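Local structure of imelysin (Bacteroides ovatus ATCC 8483, 3OYV) at residues N20-H25 against S320-E325; E108-V113 against P181-I186; N127-I132 against K170-I175; N147-V152 against A224-V229; T270-W275 against L350-G355. The protein is an imelysin-like, predominantly helical protein, named as a peptidase and belonging to a family implicated in bacterial iron uptake, probably at the outer membrane. All blocks are in the same frame, centred on the assembly; numbering follows the deposited sequence.

Contact 1: residues N20-H25 against S320-E325; sequences NASSWH and SWSDLE
The hydroxyl of Ser22 donates to the carbonyl of Ser322, with OG 2.7 Å from O, the shortest polar bond between the two segments. The motif is a helix start set against a helix end: the first turn of helix 21-47 lies beside the last turn of the short helix 319-323, close enough that the CA atoms of Ser23 and Ser322 are 4.0 Å apart. Only small side chains fit between backbones this near. Ser22 OG is anti to its backbone N (chi1 -177°), and it meets the carbonyl in its plane, on a lone pair, at a C=O...donor angle of 129°. Near the helix end, this carbonyl is probably left available to a donor from outside the helix. Ser22 and Ser23 were each modelled in two conformers, so the bond describes one of them.

Ser23 OG lies beside its own backbone N and reaches the peptide joining Trp321 to Ser322; its approach to Ser322 N, at 2.9 Å, has too poor an angle for a bond. Its real partner is the carbonyl of Ser318, just before the short helix. Trp321 O takes a bond from Asn26 ND2, and the Trp321 indole meets the Tyr27 ring edge-to-face, so helix 21-47 holds the short helix again one turn further on. A water completes the seam: it accepts from the first-turn amide of Ser23, N to water 3.0 Å, and lies 2.8 Å from Ser322 OG, to which it is also hydrogen-bonded.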
# COMPACT_ATOMS: atom_id res chain seq x y z
N ASN A 20 -12.51 -27.07 8.76
CA ASN A 20 -12.22 -26.15 7.65
C ASN A 20 -10.73 -25.97 7.40
O ASN A 20 -10.34 -25.25 6.49
CB ASN A 20 -12.91 -24.79 7.81
CG ASN A 20 -12.47 -24.04 9.04
OD1 ASN A 20 -11.31 -24.15 9.45
ND2 ASN A 20 -13.36 -23.21 9.59
N ALA A 21 -9.88 -26.72 8.13
CA ALA A 21 -8.44 -26.48 8.09
C ALA A 21 -7.87 -26.72 6.70
O ALA A 21 -7.02 -25.98 6.24
CB ALA A 21 -7.74 -27.37 9.10
N SER A 22 -8.32 -27.76 5.99
CA SER A 22 -7.74 -28.06 4.70
C SER A 22 -8.04 -26.96 3.70
O SER A 22 -7.16 -26.49 2.99
CB SER A 22 -8.26 -29.39 4.16
OG SER A 22 -7.62 -29.67 2.95
N SER A 23 -9.29 -26.51 3.66
CA SER A 23 -9.67 -25.39 2.79
C SER A 23 -8.89 -24.12 3.17
O SER A 23 -8.44 -23.38 2.31
CB SER A 23 -11.17 -25.10 2.90
OG SER A 23 -11.94 -26.17 2.37
N TRP A 24 -8.74 -23.89 4.47
CA TRP A 24 -8.02 -22.71 4.97
C TRP A 24 -6.57 -22.74 4.48
O TRP A 24 -6.05 -21.74 3.96
CB TRP A 24 -8.06 -22.68 6.50
CG TRP A 24 -7.95 -21.33 7.13
CD1 TRP A 24 -6.89 -20.48 7.10
CD2 TRP A 24 -8.96 -20.70 7.90
NE1 TRP A 24 -7.18 -19.35 7.81
CE2 TRP A 24 -8.45 -19.46 8.33
CE3 TRP A 24 -10.26 -21.05 8.28
CZ2 TRP A 24 -9.18 -18.58 9.11
CZ3 TRP A 24 -10.96 -20.20 9.05
CH2 TRP A 24 -10.44 -18.95 9.44
N HIS A 25 -5.91 -23.89 4.60
CA HIS A 25 -4.53 -24.06 4.10
C HIS A 25 -4.44 -23.78 2.62
O HIS A 25 -3.57 -23.02 2.15
CB HIS A 25 -4.02 -25.47 4.38
CG HIS A 25 -3.94 -25.82 5.85
ND1 HIS A 25 -3.80 -27.12 6.30
CD2 HIS A 25 -4.07 -25.06 6.96
CE1 HIS A 25 -3.77 -27.13 7.62
NE2 HIS A 25 -3.92 -25.89 8.05
N SER A 320 -14.62 -28.24 -2.37
CA SER A 320 -13.66 -28.19 -3.47
C SER A 320 -12.31 -27.68 -2.99
O SER A 320 -11.27 -28.24 -3.33
CB SER A 320 -14.16 -27.32 -4.64
OG SER A 320 -14.32 -25.97 -4.24
N TRP A 321 -12.30 -26.60 -2.20
CA TRP A 321 -11.02 -26.10 -1.68
C TRP A 321 -10.44 -27.04 -0.62
O TRP A 321 -9.23 -27.11 -0.46
CB TRP A 321 -11.15 -24.67 -1.15
CG TRP A 321 -11.13 -23.64 -2.22
CD1 TRP A 321 -12.20 -23.01 -2.78
CD2 TRP A 321 -9.97 -23.17 -2.91
NE1 TRP A 321 -11.76 -22.15 -3.76
CE2 TRP A 321 -10.40 -22.23 -3.86
CE3 TRP A 321 -8.60 -23.43 -2.79
CZ2 TRP A 321 -9.51 -21.58 -4.71
CZ3 TRP A 321 -7.72 -22.78 -3.64
CH2 TRP A 321 -8.18 -21.86 -4.58
N SER A 322 -11.30 -27.79 0.05
CA SER A 322 -10.82 -28.80 1.03
C SER A 322 -10.10 -29.94 0.36
O SER A 322 -9.13 -30.49 0.88
CB SER A 322 -12.00 -29.37 1.85
OG SER A 322 -11.54 -30.13 2.94
N ASP A 323 -10.61 -30.34 -0.80
CA ASP A 323 -10.17 -31.53 -1.54
C ASP A 323 -9.07 -31.26 -2.56
O ASP A 323 -8.50 -32.18 -3.13
CB ASP A 323 -11.39 -32.12 -2.29
CG ASP A 323 -12.41 -32.77 -1.39
OD1 ASP A 323 -12.10 -33.13 -0.21
OD2 ASP A 323 -13.55 -32.96 -1.91
N LEU A 324 -8.74 -29.98 -2.79
CA LEU A 324 -7.75 -29.61 -3.79
C LEU A 324 -6.38 -30.23 -3.50
O LEU A 324 -5.92 -30.21 -2.35
CB LEU A 324 -7.61 -28.08 -3.86
CG LEU A 324 -6.55 -27.52 -4.78
CD1 LEU A 324 -6.88 -27.74 -6.25
CD2 LEU A 324 -6.37 -26.01 -4.48
N GLU A 325 -5.74 -30.71 -4.57
CA GLU A 325 -4.35 -31.17 -4.54
C GLU A 325 -3.53 -30.26 -5.46
O GLU A 325 -4.07 -29.72 -6.43
CB GLU A 325 -4.27 -32.63 -5.00
CG GLU A 325 -5.01 -33.60 -4.10
CD GLU A 325 -5.16 -35.02 -4.67
OE1 GLU A 325 -4.31 -35.44 -5.49
OE2 GLU A 325 -6.13 -35.72 -4.28
O HOH W 1 -11.53 -28.17 4.88

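Contact 2: residues E108-V113 against P181-I186; sequences EALYAV and PFRNHI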
# COMPACT_ATOMS: atom_id res chain seq x y z
N GLU A 108 -21.62 -0.29 10.22
CA GLU A 108 -21.04 -0.21 8.88
C GLU A 108 -19.67 0.47 8.95
O GLU A 108 -18.73 0.02 8.30
CB GLU A 108 -21.97 0.55 7.94
CG GLU A 108 -21.62 0.35 6.49
CD GLU A 108 -22.50 1.12 5.54
OE1 GLU A 108 -23.54 1.63 5.97
OE2 GLU A 108 -22.12 1.21 4.35
N ALA A 109 -19.55 1.53 9.73
CA ALA A 109 -18.29 2.27 9.88
C ALA A 109 -17.16 1.37 10.38
O ALA A 109 -16.05 1.36 9.83
CB ALA A 109 -18.47 3.47 10.83
N LEU A 110 -17.44 0.62 11.44
CA LEU A 110 -16.44 -0.23 12.05
C LEU A 110 -15.89 -1.24 11.05
O LEU A 110 -14.67 -1.51 11.01
CB LEU A 110 -17.00 -0.95 13.29
CG LEU A 110 -16.67 -0.28 14.65
CD1 LEU A 110 -17.17 1.13 14.78
CD2 LEU A 110 -17.17 -1.14 15.83
N TYR A 111 -16.77 -1.82 10.24
CA TYR A 111 -16.37 -2.86 9.29
C TYR A 111 -15.83 -2.31 7.99
O TYR A 111 -15.35 -3.09 7.15
CB TYR A 111 -17.51 -3.86 9.09
CG TYR A 111 -17.73 -4.70 10.33
CD1 TYR A 111 -16.96 -5.82 10.57
CD2 TYR A 111 -18.68 -4.36 11.28
CE1 TYR A 111 -17.13 -6.57 11.72
CE2 TYR A 111 -18.86 -5.10 12.44
CZ TYR A 111 -18.08 -6.21 12.66
OH TYR A 111 -18.23 -6.95 13.80
N ALA A 112 -15.84 -0.99 7.83
CA ALA A 112 -15.28 -0.33 6.65
C ALA A 112 -13.79 0.01 6.77
O ALA A 112 -13.20 0.45 5.80
CB ALA A 112 -16.07 0.97 6.35
N VAL A 113 -13.24 -0.11 7.98
CA VAL A 113 -11.87 0.35 8.25
C VAL A 113 -10.81 -0.58 7.62
O VAL A 113 -10.61 -1.72 8.07
CB VAL A 113 -11.64 0.49 9.76
CG1 VAL A 113 -10.17 0.87 10.09
CG2 VAL A 113 -12.59 1.56 10.36
N PRO A 181 -6.97 1.08 18.71
CA PRO A 181 -6.99 1.09 17.26
C PRO A 181 -7.98 2.12 16.73
O PRO A 181 -9.00 2.40 17.35
CB PRO A 181 -7.48 -0.32 16.94
CG PRO A 181 -8.46 -0.60 18.08
CD PRO A 181 -7.86 0.03 19.28
N PHE A 182 -7.71 2.62 15.55
CA PHE A 182 -8.61 3.58 14.90
C PHE A 182 -10.03 3.03 14.86
O PHE A 182 -10.98 3.77 15.09
CB PHE A 182 -8.08 3.93 13.49
CG PHE A 182 -9.05 4.65 12.61
CD1 PHE A 182 -9.75 5.77 13.03
CD2 PHE A 182 -9.21 4.23 11.29
CE1 PHE A 182 -10.62 6.40 12.16
CE2 PHE A 182 -10.07 4.85 10.43
CZ PHE A 182 -10.80 5.95 10.86
N ARG A 183 -10.20 1.75 14.57
CA ARG A 183 -11.55 1.21 14.43
C ARG A 183 -12.41 1.40 15.68
O ARG A 183 -13.63 1.48 15.56
CB ARG A 183 -11.49 -0.26 14.03
CG ARG A 183 -12.86 -0.89 13.87
CD ARG A 183 -12.71 -2.34 13.70
NE ARG A 183 -13.95 -3.05 13.44
CZ ARG A 183 -14.61 -3.81 14.33
NH1 ARG A 183 -14.23 -3.89 15.59
NH2 ARG A 183 -15.70 -4.45 13.96
N ASN A 184 -11.79 1.50 16.85
CA ASN A 184 -12.54 1.71 18.11
C ASN A 184 -12.63 3.17 18.53
O ASN A 184 -13.18 3.47 19.59
CB ASN A 184 -11.95 0.90 19.28
CG ASN A 184 -12.16 -0.59 19.14
OD1 ASN A 184 -12.93 -1.02 18.32
ND2 ASN A 184 -11.43 -1.39 19.94
N HIS A 185 -12.07 4.05 17.71
CA HIS A 185 -12.02 5.50 18.00
C HIS A 185 -12.36 6.35 16.79
O HIS A 185 -11.83 7.45 16.62
CB HIS A 185 -10.63 5.84 18.54
CG HIS A 185 -10.31 5.13 19.79
ND1 HIS A 185 -9.61 3.95 19.84
CD2 HIS A 185 -10.66 5.42 21.06
CE1 HIS A 185 -9.54 3.54 21.10
NE2 HIS A 185 -10.17 4.42 21.86
N ILE A 186 -13.27 5.86 15.96
CA ILE A 186 -13.60 6.55 14.74
C ILE A 186 -14.10 7.99 14.99
O ILE A 186 -13.56 8.89 14.38
CB ILE A 186 -14.58 5.75 13.88
CG1 ILE A 186 -13.93 4.44 13.38
CG2 ILE A 186 -15.13 6.58 12.75
CD1 ILE A 186 -14.90 3.47 12.71
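Arg183 crosses Leu110 at about a right angle and goes on to Tyr111. Its CB lies 4.2 Å from Val113 CG2. From there the chain runs out fully extended to NE, with CG anti to the backbone N, and CG and CD both pass close to the carbonyl oxygen of Leu110. NE then donates to that oxygen at 3.0 Å. The bond is bent, with an N-H...acceptor angle of 140°, and NE stands well above the carbonyl plane, 63° out of it. Beyond it, CZ has Leu110 CD2 above the centre of one guanidinium face, and NH1 is in touch with the same methyl.

The carbonyl belongs to helix 106-111, and the arginine to a 3-10 turn in the loop between helices 158-177 and 189-214, so one side chain ties the loop to that helix. At the tip, NH2 sits over one face of the Tyr111 ring toward its hydroxyl end, 3.2 Å from CZ. This is a cation-pi contact with the two planes 80° apart; Trp116 makes a second one with the same guanidinium. Arg183 was modelled in two conformers, of which this is one.

Beside the arginine's contacts, apolar side chains meet: Ile186 CD1 touches Ala109 CB, Leu110 CD1 and Val113 CG2, the last at 3.8 Å, while Val113 CG1 leans obliquely on the Phe182 ring, 3.7 Å from CD2.

Contact 3: residues N127-I132 against K170-I175; sequences NNIYSI and KAAKAI
Ala171 is the first residue of 170-175 to touch the other helix: its CB faces CG2 of Ile129 at 4.2 Å. Next comes Ala172, nearest of all by backbone, with its CA 5.9 Å from that of Ile129. Its CB is met from two sides, by Ile129 CG2 at 4.0 Å and by the Tyr130 ring, whose CE1 comes obliquely to 3.9 Å. Tyr130 CG lies beside its own backbone N (chi1 -70°), and from there the ring swings across to the alanine.

One turn on, Ile175 sends CD1 to CG1 of Ile129, 3.7 Å away, so the two branches of Ile129 serve different turns of the partner helix: CG2 the alanines, CG1 the isoleucine. Ile175 also touches Cys198 of helix 189-214, so a third helix meets this one. Helices 121-137 and 158-177 are neighbours in the helical bundle. They run antiparallel at 172°, with the axes of these short segments 9.1 Å apart.

The side-chain contacts across the two segments are aliphatic or methyl-to-ring. The fit therefore probably rests on shape and on exclusion of water, with two alanines giving the room for Ile129 and Tyr130 to lie against the opposing helix.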
# COMPACT_ATOMS: atom_id res chain seq x y z
N ASN A 127 2.27 4.85 7.11
CA ASN A 127 3.23 4.42 6.07
C ASN A 127 2.91 5.00 4.72
O ASN A 127 3.80 5.35 3.96
CB ASN A 127 3.29 2.89 5.99
CG ASN A 127 4.11 2.27 7.10
OD1 ASN A 127 4.92 2.94 7.74
ND2 ASN A 127 3.89 0.98 7.34
N ASN A 128 1.62 5.15 4.42
CA ASN A 128 1.23 5.80 3.18
C ASN A 128 1.76 7.25 3.13
O ASN A 128 2.19 7.75 2.09
CB ASN A 128 -0.29 5.84 2.98
CG ASN A 128 -0.99 4.47 2.88
OD1 ASN A 128 -2.19 4.42 3.12
ND2 ASN A 128 -0.28 3.39 2.54
N ILE A 129 1.70 7.94 4.26
CA ILE A 129 2.24 9.31 4.33
C ILE A 129 3.77 9.28 4.21
O ILE A 129 4.36 10.14 3.55
CB ILE A 129 1.76 10.05 5.59
CG1 ILE A 129 0.22 10.14 5.65
CG2 ILE A 129 2.41 11.44 5.64
CD1 ILE A 129 -0.44 10.72 4.45
N TYR A 130 4.42 8.29 4.82
CA TYR A 130 5.86 8.15 4.64
C TYR A 130 6.25 7.87 3.20
O TYR A 130 7.35 8.22 2.81
CB TYR A 130 6.44 7.10 5.58
CG TYR A 130 6.44 7.52 7.03
CD1 TYR A 130 6.70 8.85 7.37
CD2 TYR A 130 6.20 6.61 8.05
CE1 TYR A 130 6.71 9.25 8.69
CE2 TYR A 130 6.21 7.02 9.39
CZ TYR A 130 6.47 8.33 9.68
OH TYR A 130 6.48 8.74 10.99
N SER A 131 5.35 7.29 2.41
CA SER A 131 5.59 7.18 0.97
C SER A 131 5.79 8.55 0.32
O SER A 131 6.70 8.76 -0.50
CB SER A 131 4.47 6.40 0.29
OG SER A 131 4.81 6.08 -1.06
N ILE A 132 4.96 9.50 0.74
CA ILE A 132 5.10 10.88 0.26
C ILE A 132 6.45 11.47 0.72
O ILE A 132 7.17 12.10 -0.07
CB ILE A 132 3.95 11.78 0.78
CG1 ILE A 132 2.61 11.26 0.28
CG2 ILE A 132 4.19 13.24 0.37
CD1 ILE A 132 1.41 12.01 0.92
N LYS A 170 3.14 16.63 9.88
CA LYS A 170 1.97 16.81 10.69
C LYS A 170 0.87 15.78 10.37
O LYS A 170 0.19 15.32 11.30
CB LYS A 170 1.48 18.20 10.54
CG LYS A 170 0.38 18.49 11.47
CD LYS A 170 -0.10 19.85 11.17
CE LYS A 170 -1.36 20.16 11.88
NZ LYS A 170 -1.86 21.48 11.46
N ALA A 171 0.75 15.36 9.11
CA ALA A 171 -0.20 14.29 8.75
C ALA A 171 0.20 12.96 9.38
O ALA A 171 -0.65 12.25 9.94
CB ALA A 171 -0.36 14.20 7.24
N ALA A 172 1.47 12.58 9.27
CA ALA A 172 1.92 11.34 9.88
C ALA A 172 1.67 11.32 11.39
O ALA A 172 1.15 10.35 11.96
CB ALA A 172 3.39 11.06 9.55
N LYS A 173 2.03 12.40 12.07
CA LYS A 173 1.85 12.43 13.51
C LYS A 173 0.36 12.48 13.87
O LYS A 173 -0.03 11.90 14.87
CB LYS A 173 2.62 13.62 14.12
CG LYS A 173 2.58 13.72 15.64
CD LYS A 173 3.13 12.48 16.35
CE LYS A 173 3.62 12.80 17.79
NZ LYS A 173 2.62 13.52 18.62
N ALA A 174 -0.46 13.17 13.09
CA ALA A 174 -1.91 13.21 13.39
C ALA A 174 -2.54 11.81 13.29
O ALA A 174 -3.35 11.42 14.14
CB ALA A 174 -2.63 14.15 12.47
N ILE A 175 -2.12 11.02 12.31
CA ILE A 175 -2.66 9.65 12.19
C ILE A 175 -2.19 8.82 13.39
O ILE A 175 -2.97 8.09 14.00
CB ILE A 175 -2.25 9.02 10.87
CG1 ILE A 175 -2.89 9.77 9.69
CG2 ILE A 175 -2.66 7.51 10.86
CD1 ILE A 175 -2.22 9.49 8.34

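Contact 4: residues N147-V152 against A224-V229; sequences NSLSTV and AVLNPV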
# COMPACT_ATOMS: atom_id res chain seq x y z
N ASN A 147 19.86 15.00 -4.38
CA ASN A 147 19.09 14.99 -5.62
C ASN A 147 17.63 14.66 -5.31
O ASN A 147 17.14 13.59 -5.53
CB ASN A 147 19.70 14.03 -6.61
CG ASN A 147 21.04 14.49 -7.11
OD1 ASN A 147 22.05 13.81 -6.93
ND2 ASN A 147 21.07 15.63 -7.70
N SER A 148 16.93 15.62 -4.74
CA SER A 148 15.53 15.44 -4.34
C SER A 148 14.75 16.70 -4.65
O SER A 148 15.33 17.79 -4.72
CB SER A 148 15.43 15.12 -2.86
OG SER A 148 15.84 16.23 -2.04
N LEU A 149 13.43 16.56 -4.74
CA LEU A 149 12.56 17.71 -4.87
C LEU A 149 12.79 18.62 -3.69
O LEU A 149 12.81 19.84 -3.85
CB LEU A 149 11.09 17.29 -4.94
CG LEU A 149 10.57 16.69 -6.23
CD1 LEU A 149 9.11 16.28 -6.06
CD2 LEU A 149 10.74 17.70 -7.39
N SER A 150 12.90 18.07 -2.48
CA SER A 150 13.10 18.92 -1.30
C SER A 150 14.33 19.82 -1.44
O SER A 150 14.24 21.02 -1.16
CB SER A 150 13.23 18.07 -0.05
OG SER A 150 13.37 18.86 1.14
N THR A 151 15.45 19.27 -1.92
CA THR A 151 16.64 20.09 -2.07
C THR A 151 16.46 21.17 -3.12
O THR A 151 16.89 22.32 -2.91
CB THR A 151 17.86 19.20 -2.36
OG1 THR A 151 18.08 18.37 -1.20
CG2 THR A 151 19.14 20.00 -2.67
N VAL A 152 15.81 20.84 -4.23
CA VAL A 152 15.53 21.82 -5.28
C VAL A 152 14.64 22.95 -4.77
O VAL A 152 14.92 24.13 -4.99
CB VAL A 152 14.91 21.17 -6.52
CG1 VAL A 152 14.42 22.19 -7.53
CG2 VAL A 152 15.90 20.19 -7.21
N ALA A 224 17.66 19.89 -17.06
CA ALA A 224 18.92 20.01 -16.33
C ALA A 224 18.69 20.00 -14.82
O ALA A 224 19.44 19.40 -14.06
CB ALA A 224 19.68 21.30 -16.74
N VAL A 225 17.65 20.68 -14.37
CA VAL A 225 17.33 20.68 -12.96
C VAL A 225 16.66 19.38 -12.51
O VAL A 225 17.02 18.83 -11.48
CB VAL A 225 16.49 21.90 -12.55
CG1 VAL A 225 16.03 21.77 -11.11
CG2 VAL A 225 17.33 23.19 -12.75
N LEU A 226 15.70 18.89 -13.28
CA LEU A 226 14.83 17.82 -12.78
C LEU A 226 15.25 16.39 -13.13
O LEU A 226 14.86 15.46 -12.45
CB LEU A 226 13.38 18.08 -13.16
CG LEU A 226 12.71 19.31 -12.50
CD1 LEU A 226 11.27 19.43 -13.01
CD2 LEU A 226 12.73 19.24 -11.00
N ASN A 227 16.08 16.23 -14.16
CA ASN A 227 16.56 14.89 -14.48
C ASN A 227 17.17 14.17 -13.27
O ASN A 227 16.85 13.00 -13.05
CB ASN A 227 17.57 14.90 -15.62
CG ASN A 227 16.94 14.96 -17.00
OD1 ASN A 227 15.72 15.02 -17.15
ND2 ASN A 227 17.79 14.96 -18.04
N PRO A 228 18.08 14.82 -12.52
CA PRO A 228 18.68 14.08 -11.40
C PRO A 228 17.67 13.74 -10.32
O PRO A 228 17.85 12.76 -9.60
CB PRO A 228 19.80 15.00 -10.90
CG PRO A 228 19.69 16.21 -11.62
CD PRO A 228 18.78 16.08 -12.81
N VAL A 229 16.65 14.57 -10.19
CA VAL A 229 15.58 14.31 -9.23
C VAL A 229 14.83 13.01 -9.68
O VAL A 229 14.57 12.13 -8.86
CB VAL A 229 14.62 15.50 -9.11
CG1 VAL A 229 13.39 15.11 -8.27
CG2 VAL A 229 15.35 16.73 -8.53
O HOH W 2 14.67 12.35 -6.02
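Val229 meets Ser148, Leu149 and Val152 with its two methyls. CG1, anti to the backbone N (chi1 171°), lies 3.8 Å from Leu149 CD2, the two side chains crossing at about a right angle. CG2 is pressed against the Ser148 backbone, 3.9 Å from its C atom, and against Val152 CG2 at 3.7 Å. An alanine in place of Val229 would probably leave Leu149 and Val152 without their shared partner and open a gap between the start of helix 149-156 and helix 223-261.

Val152 spreads its branches: while CG2 goes to Val229, CG1 reaches back one helix turn to Val225 CG1 at 3.9 Å. The Asn147 side chain crosses Pro228 at about a right angle, ND2 3.5 Å from Pro228 CB, a contact of van der Waals type. Pro228 has no N-H to give the preceding turn, and helix 223-261 is kinked here. A water sits beside this stretch, 2.8 Å from Asn147 O and 2.9 Å from Val229 O; it can donate to both, though other acceptors also compete for its protons. Further in, Leu149 touches Val75 and Val79 of helix 71-102, carrying the apolar seam into the bundle.

What Val229 packs against is thus the opening turn of a helix. The Ser148 hydroxyl there is hydrogen-bonded to Asn145 O, and the turn is capped by the same Ser148 at the N-cap position, whose OG accepts from Thr151 N at 3.1 Å in a nearly straight 160° capping bond.

Contact 5: residues T270-W275 against L350-G355; sequences TACDAW and LLYKNG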
# COMPACT_ATOMS: atom_id res chain seq x y z
N THR A 270 3.90 -16.32 13.30
CA THR A 270 4.98 -16.17 12.34
C THR A 270 4.49 -15.64 10.98
O THR A 270 5.13 -14.78 10.39
CB THR A 270 5.73 -17.52 12.21
OG1 THR A 270 6.28 -17.84 13.49
CG2 THR A 270 6.84 -17.44 11.16
N ALA A 271 3.37 -16.17 10.49
CA ALA A 271 2.79 -15.70 9.25
C ALA A 271 2.27 -14.26 9.39
O ALA A 271 2.47 -13.45 8.49
CB ALA A 271 1.70 -16.63 8.75
N CYS A 272 1.70 -13.92 10.54
CA CYS A 272 1.29 -12.55 10.79
C CYS A 272 2.50 -11.61 10.79
O CYS A 272 2.46 -10.51 10.23
CB CYS A 272 0.58 -12.45 12.12
SG CYS A 272 -1.08 -13.22 12.16
N ASP A 273 3.59 -12.03 11.45
CA ASP A 273 4.81 -11.22 11.39
C ASP A 273 5.23 -10.96 9.94
O ASP A 273 5.61 -9.86 9.60
CB ASP A 273 6.00 -11.93 12.10
CG ASP A 273 5.84 -12.09 13.61
OD1 ASP A 273 5.04 -11.37 14.22
OD2 ASP A 273 6.57 -12.93 14.19
N ALA A 274 5.19 -12.01 9.13
CA ALA A 274 5.55 -11.89 7.74
C ALA A 274 4.60 -10.97 6.97
O ALA A 274 5.04 -10.27 6.05
CB ALA A 274 5.65 -13.28 7.07
N TRP A 275 3.33 -10.98 7.35
CA TRP A 275 2.34 -10.10 6.71
C TRP A 275 2.68 -8.63 6.99
O TRP A 275 2.74 -7.81 6.07
CB TRP A 275 0.92 -10.49 7.16
CG TRP A 275 -0.16 -9.73 6.44
CD1 TRP A 275 -0.73 -10.07 5.25
CD2 TRP A 275 -0.75 -8.46 6.82
NE1 TRP A 275 -1.67 -9.13 4.89
CE2 TRP A 275 -1.69 -8.13 5.82
CE3 TRP A 275 -0.64 -7.63 7.94
CZ2 TRP A 275 -2.48 -6.99 5.90
CZ3 TRP A 275 -1.40 -6.48 7.98
CH2 TRP A 275 -2.31 -6.18 6.99
N LEU A 350 -7.49 -14.10 6.80
CA LEU A 350 -7.14 -15.51 7.05
C LEU A 350 -6.15 -15.70 8.18
O LEU A 350 -6.05 -16.81 8.73
CB LEU A 350 -6.65 -16.15 5.74
CG LEU A 350 -7.68 -16.28 4.60
CD1 LEU A 350 -6.98 -16.67 3.27
CD2 LEU A 350 -8.83 -17.25 4.97
N LEU A 351 -5.42 -14.63 8.54
CA LEU A 351 -4.37 -14.70 9.54
C LEU A 351 -4.73 -14.08 10.90
O LEU A 351 -4.13 -14.44 11.91
CB LEU A 351 -3.08 -14.05 9.02
CG LEU A 351 -2.38 -14.78 7.90
CD1 LEU A 351 -1.18 -13.94 7.41
CD2 LEU A 351 -1.93 -16.19 8.36
N TYR A 352 -5.63 -13.10 10.89
CA TYR A 352 -5.95 -12.29 12.05
C TYR A 352 -7.43 -12.31 12.40
O TYR A 352 -8.28 -12.46 11.50
CB TYR A 352 -5.61 -10.84 11.77
CG TYR A 352 -4.15 -10.48 11.69
CD1 TYR A 352 -3.45 -10.09 12.81
CD2 TYR A 352 -3.50 -10.45 10.45
CE1 TYR A 352 -2.13 -9.67 12.71
CE2 TYR A 352 -2.18 -10.07 10.35
CZ TYR A 352 -1.50 -9.66 11.48
OH TYR A 352 -0.20 -9.25 11.33
N LYS A 353 -7.71 -12.10 13.68
CA LYS A 353 -9.06 -11.81 14.09
C LYS A 353 -9.02 -10.80 15.22
O LYS A 353 -8.35 -11.01 16.24
CB LYS A 353 -9.74 -13.10 14.49
CG LYS A 353 -11.21 -12.87 14.85
CD LYS A 353 -11.94 -14.14 15.14
CE LYS A 353 -13.42 -13.90 15.29
NZ LYS A 353 -14.11 -15.13 15.77
N ASN A 354 -9.72 -9.68 15.04
CA ASN A 354 -9.92 -8.70 16.14
C ASN A 354 -8.60 -8.19 16.73
O ASN A 354 -8.41 -8.04 17.95
CB ASN A 354 -10.84 -9.26 17.26
CG ASN A 354 -12.25 -9.64 16.76
OD1 ASN A 354 -12.76 -9.10 15.76
ND2 ASN A 354 -12.87 -10.60 17.45
N GLY A 355 -7.65 -7.95 15.83
CA GLY A 355 -6.37 -7.34 16.16
C GLY A 355 -5.26 -8.28 16.59
O GLY A 355 -4.17 -7.82 16.90
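The end of helix 343-351, which begins with the family's GxHxxE sequence motif, packs through Leu351 and Tyr352 against Ala271, Cys272 and Trp275 of helix 265-283, just where the chain turns into a small beta hairpin. One contact is sulfur-aromatic. Cys272 SG sits above the centre of the Tyr352 ring, 3.6 Å from the centroid and only 11° off the ring normal; CB comes close to the phenol end, 3.5 Å from Tyr352 CZ. The same sulfur lies 3.3 Å from Leu351 O.

Tyr352 also meets Trp275. Its edge is turned to the indole face in an offset edge-to-face pair, planes at 70°, with Tyr352 CE2 3.8 Å from Trp275 CE3. The indole is fixed in turn by a bond from its NE1 to Phe344 O, near the start of helix 343-351. Leu351 fills the other flank: CD2 touches Ala271 CB at 3.7 Å, and CD1 reaches Trp275 CB at 4.0 Å. An alanine in place of Tyr352 would probably leave the Cys272 sulfur without the ring beneath it and give the Trp275 indole a gap along the face that the ring edge now meets.

Glycerol, probably from the crystallisation liquor, is bound to Tyr352 O. Among Cys272, Tyr352 and Trp275 the chemistry is soft and polarisable, with thiol, phenol and indole meeting by dispersion and by ring quadrupoles; these contacts probably depend on ring orientation, while the Trp275 NE1 bond adds a polar tie.

All five contacts lie in one helical chain and join parts far apart in sequence. Contact 1 spans most of it, and contacts 2, 3 and 4 all fall within that span. Along the chain contact 3 lies between the two segments of contact 2, their centres about 19 Å apart, while the segments of contacts 3 and 4 alternate, as do those of 1 and 5. Contact 4 is at the far end, its centre about 52 Å from that of contact 1. Of the others, contact 5 is nearest to contact 1, about 19 Å between centres, and the two touch: Trp24 NE1 is 2.9 Å from Leu350 O, which probably helps tie helix 21-47 to helix 343-351.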